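PDB 5BSZ: N-methyltransferase from Streptoalloteichus sp. ATCC 53650, which probably transfers a methyl group from S-adenosylmethionine to a sugar nitrogen, as a sugar N-methyltransferase linked to kedarcidin. Local coordinates for residues V41-A55 with M99-C113. Numbering follows the deposited sequence.
Sequences VRERRPGARSLLDVA and MFDFDLGRVFDAVCC. With SAH (S-adenosyl-L-homocysteine), chain B.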
# COMPACT_ATOMS: atom_id res chain seq x y z
N VAL A 41 -40.77 -16.55 14.09
CA VAL A 41 -41.22 -17.73 13.34
C VAL A 41 -42.24 -18.58 14.17
O VAL A 41 -43.31 -18.90 13.68
CB VAL A 41 -40.01 -18.61 12.94
CG1 VAL A 41 -40.45 -19.99 12.43
CG2 VAL A 41 -39.21 -17.88 11.84
N ARG A 42 -41.92 -18.89 15.42
CA ARG A 42 -42.79 -19.74 16.22
C ARG A 42 -44.11 -19.06 16.56
O ARG A 42 -45.15 -19.73 16.58
CB ARG A 42 -42.06 -20.27 17.42
CG ARG A 42 -40.98 -21.29 17.10
CD ARG A 42 -41.61 -22.65 16.82
NE ARG A 42 -40.62 -23.68 16.46
CZ ARG A 42 -39.75 -24.22 17.31
NH1 ARG A 42 -39.71 -23.89 18.58
NH2 ARG A 42 -38.90 -25.14 16.89
N GLU A 43 -44.12 -17.74 16.72
CA GLU A 43 -45.39 -17.03 16.85
C GLU A 43 -46.31 -17.25 15.67
O GLU A 43 -47.52 -17.22 15.86
CB GLU A 43 -45.28 -15.50 16.95
CG GLU A 43 -44.59 -14.98 18.19
CD GLU A 43 -44.45 -13.45 18.18
OE1 GLU A 43 -44.22 -12.79 17.14
OE2 GLU A 43 -44.48 -12.88 19.28
N ARG A 44 -45.77 -17.32 14.46
CA ARG A 44 -46.59 -17.34 13.26
C ARG A 44 -46.75 -18.79 12.76
O ARG A 44 -47.62 -19.07 11.97
CB ARG A 44 -45.97 -16.46 12.17
CG ARG A 44 -46.17 -14.94 12.33
CD ARG A 44 -44.96 -14.11 11.81
NE ARG A 44 -45.20 -12.72 12.18
CZ ARG A 44 -44.93 -12.25 13.38
NH1 ARG A 44 -44.27 -12.98 14.27
NH2 ARG A 44 -45.26 -11.02 13.67
N ARG A 45 -45.87 -19.68 13.22
CA ARG A 45 -45.77 -21.05 12.71
C ARG A 45 -45.28 -21.92 13.84
O ARG A 45 -44.09 -22.25 13.96
CB ARG A 45 -44.88 -21.17 11.47
CG ARG A 45 -45.32 -22.38 10.65
CD ARG A 45 -44.82 -22.36 9.24
NE ARG A 45 -44.87 -23.63 8.52
CZ ARG A 45 -45.83 -23.98 7.66
NH1 ARG A 45 -45.73 -25.12 7.03
NH2 ARG A 45 -46.86 -23.20 7.40
N PRO A 46 -46.21 -22.30 14.74
CA PRO A 46 -45.84 -22.94 16.01
C PRO A 46 -45.07 -24.25 15.86
O PRO A 46 -44.27 -24.64 16.73
CB PRO A 46 -47.20 -23.12 16.70
CG PRO A 46 -48.07 -22.08 16.11
CD PRO A 46 -47.62 -21.90 14.68
N GLY A 47 -45.35 -24.97 14.79
CA GLY A 47 -44.69 -26.25 14.59
C GLY A 47 -43.44 -26.14 13.75
O GLY A 47 -42.90 -27.16 13.36
N ALA A 48 -42.96 -24.92 13.45
CA ALA A 48 -41.86 -24.74 12.47
C ALA A 48 -40.64 -25.57 12.85
O ALA A 48 -40.16 -25.48 14.00
CB ALA A 48 -41.47 -23.26 12.39
N ARG A 49 -40.07 -26.35 11.93
CA ARG A 49 -38.88 -27.14 12.29
C ARG A 49 -37.74 -27.13 11.28
O ARG A 49 -36.66 -27.66 11.54
CB ARG A 49 -39.23 -28.60 12.61
CG ARG A 49 -39.78 -29.41 11.45
CD ARG A 49 -40.07 -30.89 11.76
NE ARG A 49 -39.03 -31.68 12.44
CZ ARG A 49 -38.03 -32.39 11.92
NH1 ARG A 49 -37.26 -33.06 12.77
NH2 ARG A 49 -37.73 -32.46 10.61
N SER A 50 -38.01 -26.54 10.12
CA SER A 50 -37.02 -26.41 9.08
C SER A 50 -36.77 -24.93 8.77
O SER A 50 -37.69 -24.11 8.80
CB SER A 50 -37.44 -27.12 7.79
OG SER A 50 -38.58 -26.56 7.23
N LEU A 51 -35.50 -24.64 8.50
CA LEU A 51 -35.06 -23.23 8.33
C LEU A 51 -33.89 -23.15 7.35
O LEU A 51 -32.92 -23.94 7.41
CB LEU A 51 -34.64 -22.63 9.67
CG LEU A 51 -34.18 -21.15 9.61
CD1 LEU A 51 -34.67 -20.40 10.82
CD2 LEU A 51 -32.69 -21.04 9.51
N LEU A 52 -33.98 -22.17 6.44
CA LEU A 52 -32.87 -21.79 5.59
C LEU A 52 -32.32 -20.38 5.89
O LEU A 52 -33.09 -19.44 5.96
CB LEU A 52 -33.33 -21.86 4.15
CG LEU A 52 -32.36 -21.26 3.12
CD1 LEU A 52 -31.17 -22.18 2.90
CD2 LEU A 52 -32.95 -20.89 1.80
N ASP A 53 -31.02 -20.28 6.17
CA ASP A 53 -30.33 -19.00 6.41
C ASP A 53 -29.51 -18.62 5.18
O ASP A 53 -28.53 -19.29 4.78
CB ASP A 53 -29.50 -19.06 7.69
CG ASP A 53 -28.84 -17.71 8.06
OD1 ASP A 53 -29.40 -16.66 7.65
OD2 ASP A 53 -27.79 -17.74 8.75
N VAL A 54 -29.94 -17.53 4.54
CA VAL A 54 -29.41 -17.04 3.27
C VAL A 54 -28.34 -15.97 3.52
O VAL A 54 -28.59 -14.99 4.22
CB VAL A 54 -30.53 -16.47 2.39
CG1 VAL A 54 -29.97 -15.93 1.09
CG2 VAL A 54 -31.59 -17.54 2.13
N ALA A 55 -27.16 -16.19 2.94
CA ALA A 55 -25.91 -15.45 3.23
C ALA A 55 -25.48 -15.65 4.66
O ALA A 55 -25.25 -14.69 5.37
CB ALA A 55 -26.00 -13.97 2.85
N MET A 99 -27.72 -15.41 -3.59
CA MET A 99 -28.96 -15.08 -2.88
C MET A 99 -29.95 -14.42 -3.81
O MET A 99 -31.15 -14.43 -3.54
CB MET A 99 -28.69 -14.14 -1.66
CG MET A 99 -28.03 -12.82 -2.00
SD MET A 99 -27.43 -11.73 -0.63
CE MET A 99 -29.02 -11.71 0.08
N PHE A 100 -29.46 -13.80 -4.88
CA PHE A 100 -30.32 -13.08 -5.80
C PHE A 100 -31.11 -13.96 -6.74
O PHE A 100 -32.11 -13.51 -7.29
CB PHE A 100 -29.53 -12.03 -6.60
CG PHE A 100 -28.94 -11.02 -5.70
CD1 PHE A 100 -29.77 -10.27 -4.89
CD2 PHE A 100 -27.58 -10.93 -5.54
CE1 PHE A 100 -29.24 -9.42 -3.97
CE2 PHE A 100 -27.04 -10.05 -4.62
CZ PHE A 100 -27.88 -9.31 -3.85
N ASP A 101 -30.63 -15.17 -6.97
CA ASP A 101 -31.34 -16.11 -7.82
C ASP A 101 -30.78 -17.51 -7.56
O ASP A 101 -29.65 -17.84 -7.98
CB ASP A 101 -31.18 -15.67 -9.27
CG ASP A 101 -31.98 -16.56 -10.23
OD1 ASP A 101 -31.39 -17.10 -11.17
OD2 ASP A 101 -33.13 -16.84 -9.90
N PHE A 102 -31.44 -18.24 -6.67
CA PHE A 102 -31.02 -19.58 -6.29
C PHE A 102 -32.32 -20.43 -6.21
O PHE A 102 -33.44 -19.90 -6.12
CB PHE A 102 -30.25 -19.60 -4.95
CG PHE A 102 -31.08 -19.25 -3.75
CD1 PHE A 102 -31.26 -17.93 -3.35
CD2 PHE A 102 -31.70 -20.25 -3.00
CE1 PHE A 102 -32.08 -17.61 -2.28
CE2 PHE A 102 -32.50 -19.93 -1.92
CZ PHE A 102 -32.69 -18.61 -1.55
N ASP A 103 -32.16 -21.74 -6.23
CA ASP A 103 -33.29 -22.68 -6.15
C ASP A 103 -32.70 -24.00 -5.67
O ASP A 103 -31.82 -24.57 -6.28
CB ASP A 103 -33.93 -22.83 -7.53
CG ASP A 103 -34.94 -21.74 -7.80
OD1 ASP A 103 -35.98 -21.72 -7.10
OD2 ASP A 103 -34.67 -20.87 -8.68
N LEU A 104 -33.18 -24.42 -4.52
CA LEU A 104 -32.65 -25.57 -3.82
C LEU A 104 -33.60 -26.78 -4.05
O LEU A 104 -33.29 -27.83 -3.57
CB LEU A 104 -32.67 -25.25 -2.32
CG LEU A 104 -31.81 -24.05 -1.91
CD1 LEU A 104 -31.70 -24.00 -0.40
CD2 LEU A 104 -30.40 -24.12 -2.49
N GLY A 105 -34.75 -26.61 -4.70
CA GLY A 105 -35.66 -27.74 -4.99
C GLY A 105 -36.42 -28.24 -3.78
O GLY A 105 -36.83 -29.38 -3.78
N ARG A 106 -36.56 -27.43 -2.72
CA ARG A 106 -37.36 -27.74 -1.53
C ARG A 106 -37.79 -26.44 -0.89
O ARG A 106 -37.28 -25.34 -1.22
CB ARG A 106 -36.58 -28.56 -0.49
CG ARG A 106 -35.38 -27.76 0.09
CD ARG A 106 -34.90 -28.41 1.39
NE ARG A 106 -35.90 -28.35 2.43
CZ ARG A 106 -35.74 -28.86 3.63
NH1 ARG A 106 -34.67 -29.57 3.91
NH2 ARG A 106 -36.75 -28.74 4.50
N VAL A 107 -38.73 -26.58 0.05
CA VAL A 107 -39.15 -25.52 0.92
C VAL A 107 -38.77 -25.82 2.36
O VAL A 107 -38.33 -26.92 2.71
CB VAL A 107 -40.65 -25.21 0.74
CG1 VAL A 107 -40.91 -24.85 -0.73
CG2 VAL A 107 -41.53 -26.38 1.18
N PHE A 108 -38.95 -24.78 3.17
CA PHE A 108 -38.58 -24.76 4.57
C PHE A 108 -39.71 -24.03 5.29
O PHE A 108 -40.34 -23.19 4.68
CB PHE A 108 -37.29 -23.97 4.78
CG PHE A 108 -36.10 -24.54 4.08
CD1 PHE A 108 -35.86 -24.25 2.77
CD2 PHE A 108 -35.19 -25.31 4.76
CE1 PHE A 108 -34.74 -24.74 2.11
CE2 PHE A 108 -34.10 -25.85 4.10
CZ PHE A 108 -33.86 -25.58 2.79
N ASP A 109 -39.93 -24.31 6.58
CA ASP A 109 -40.92 -23.56 7.36
C ASP A 109 -40.57 -22.06 7.50
O ASP A 109 -41.45 -21.23 7.59
CB ASP A 109 -41.04 -24.14 8.77
CG ASP A 109 -41.58 -25.60 8.74
OD1 ASP A 109 -42.42 -25.81 7.87
OD2 ASP A 109 -41.10 -26.49 9.47
N ALA A 110 -39.28 -21.76 7.54
CA ALA A 110 -38.78 -20.36 7.66
C ALA A 110 -37.55 -20.12 6.79
O ALA A 110 -36.70 -21.02 6.58
CB ALA A 110 -38.39 -20.08 9.09
N VAL A 111 -37.45 -18.90 6.27
CA VAL A 111 -36.23 -18.44 5.57
C VAL A 111 -35.78 -17.12 6.23
O VAL A 111 -36.58 -16.17 6.44
CB VAL A 111 -36.48 -18.28 4.06
CG1 VAL A 111 -35.27 -17.71 3.32
CG2 VAL A 111 -36.87 -19.61 3.37
N CYS A 112 -34.49 -17.03 6.56
CA CYS A 112 -34.00 -15.75 7.08
C CYS A 112 -32.79 -15.24 6.31
O CYS A 112 -32.04 -15.99 5.66
CB CYS A 112 -33.75 -15.83 8.59
SG CYS A 112 -32.49 -17.03 9.08
N CYS A 113 -32.59 -13.93 6.40
CA CYS A 113 -31.38 -13.31 5.88
C CYS A 113 -31.00 -12.21 6.88
O CYS A 113 -31.78 -11.26 7.08
CB CYS A 113 -31.72 -12.73 4.52
SG CYS A 113 -30.31 -11.96 3.69
N SAH B . -25.77 -13.40 7.82
CA SAH B . -24.32 -13.49 8.24
CB SAH B . -23.31 -12.97 7.19
CG SAH B . -22.63 -11.63 7.35
SD SAH B . -21.47 -11.13 6.12
C SAH B . -24.28 -12.89 9.61
O SAH B . -25.21 -12.28 10.12
OXT SAH B . -23.34 -13.14 10.31
C5' SAH B . -22.36 -11.08 4.59
C4' SAH B . -22.24 -12.44 3.88
O4' SAH B . -23.01 -12.45 2.66
C3' SAH B . -20.81 -12.75 3.42
O3' SAH B . -20.44 -14.00 4.01
C2' SAH B . -20.83 -12.91 1.91
O2' SAH B . -19.98 -13.98 1.45
C1' SAH B . -22.30 -13.15 1.65
N9 SAH B . -22.78 -12.73 0.33
C8 SAH B . -22.47 -11.59 -0.35
N7 SAH B . -23.09 -11.56 -1.55
C5 SAH B . -23.79 -12.73 -1.64
C6 SAH B . -24.64 -13.33 -2.66
N6 SAH B . -24.83 -12.62 -3.78
N1 SAH B . -25.20 -14.53 -2.36
C2 SAH B . -24.95 -15.20 -1.23
N3 SAH B . -24.17 -14.72 -0.24
C4 SAH B . -23.59 -13.50 -0.40
O HOH W 1 -39.93 -28.45 5.52
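Asp109 turns its carboxylate onto the backbone where strand 50-54 begins. The Arg49 N lies 2.7 Å from Asp109 OD2 in a practically straight bond (179°), and the Ser50 N-H reaches the same oxygen from the other face of the carboxylate plane. Asp109 OD1 meets the edge of the Arg45 guanidinium in a salt bridge whose hydrogen bonds are weak, Arg45 NE to Asp109 OD1 3.3 Å. In return, Ser50 OG, held between its own backbone N and carbonyl carbon (chi1 64°), accepts from Asp109 N at 2.7 Å. An alanine in place of Asp109 would probably leave the Arg49 and Ser50 amides without their shared acceptor and Arg45 without this counter-charge.

From here strands 50-54 and 110-113 run parallel, hydrogen-bonded from Leu52 N to Ala110 O (3.0 Å), Cys112 N to Leu52 O and Val54 N to Cys112 O. They are neighbours in the middle of the Rossmann-like methyltransferase sheet, with 71-76 beyond 50-54 and 143-146 beyond 110-113. Just after strand 50-54, Ala55 O accepts from the amino group of S-adenosyl-L-homocysteine, and in the loop after strand 94-96 Met99 N donates to adenine N1 (2.9 Å).

On the face that carries Leu52 and Val111 the packing is largely apolar. Leu52 CB sits 3.7 Å from the Phe108 ring centroid in a CH-pi contact, and the Arg106 guanidinium lies over the opposite face. Farther out, Leu52 CD1 and Leu104 CD1 meet tip to tip, Leu52 CD2 reaches Phe102 CE2, and Val54 CG1 presses on Met99 CB at 3.5 Å.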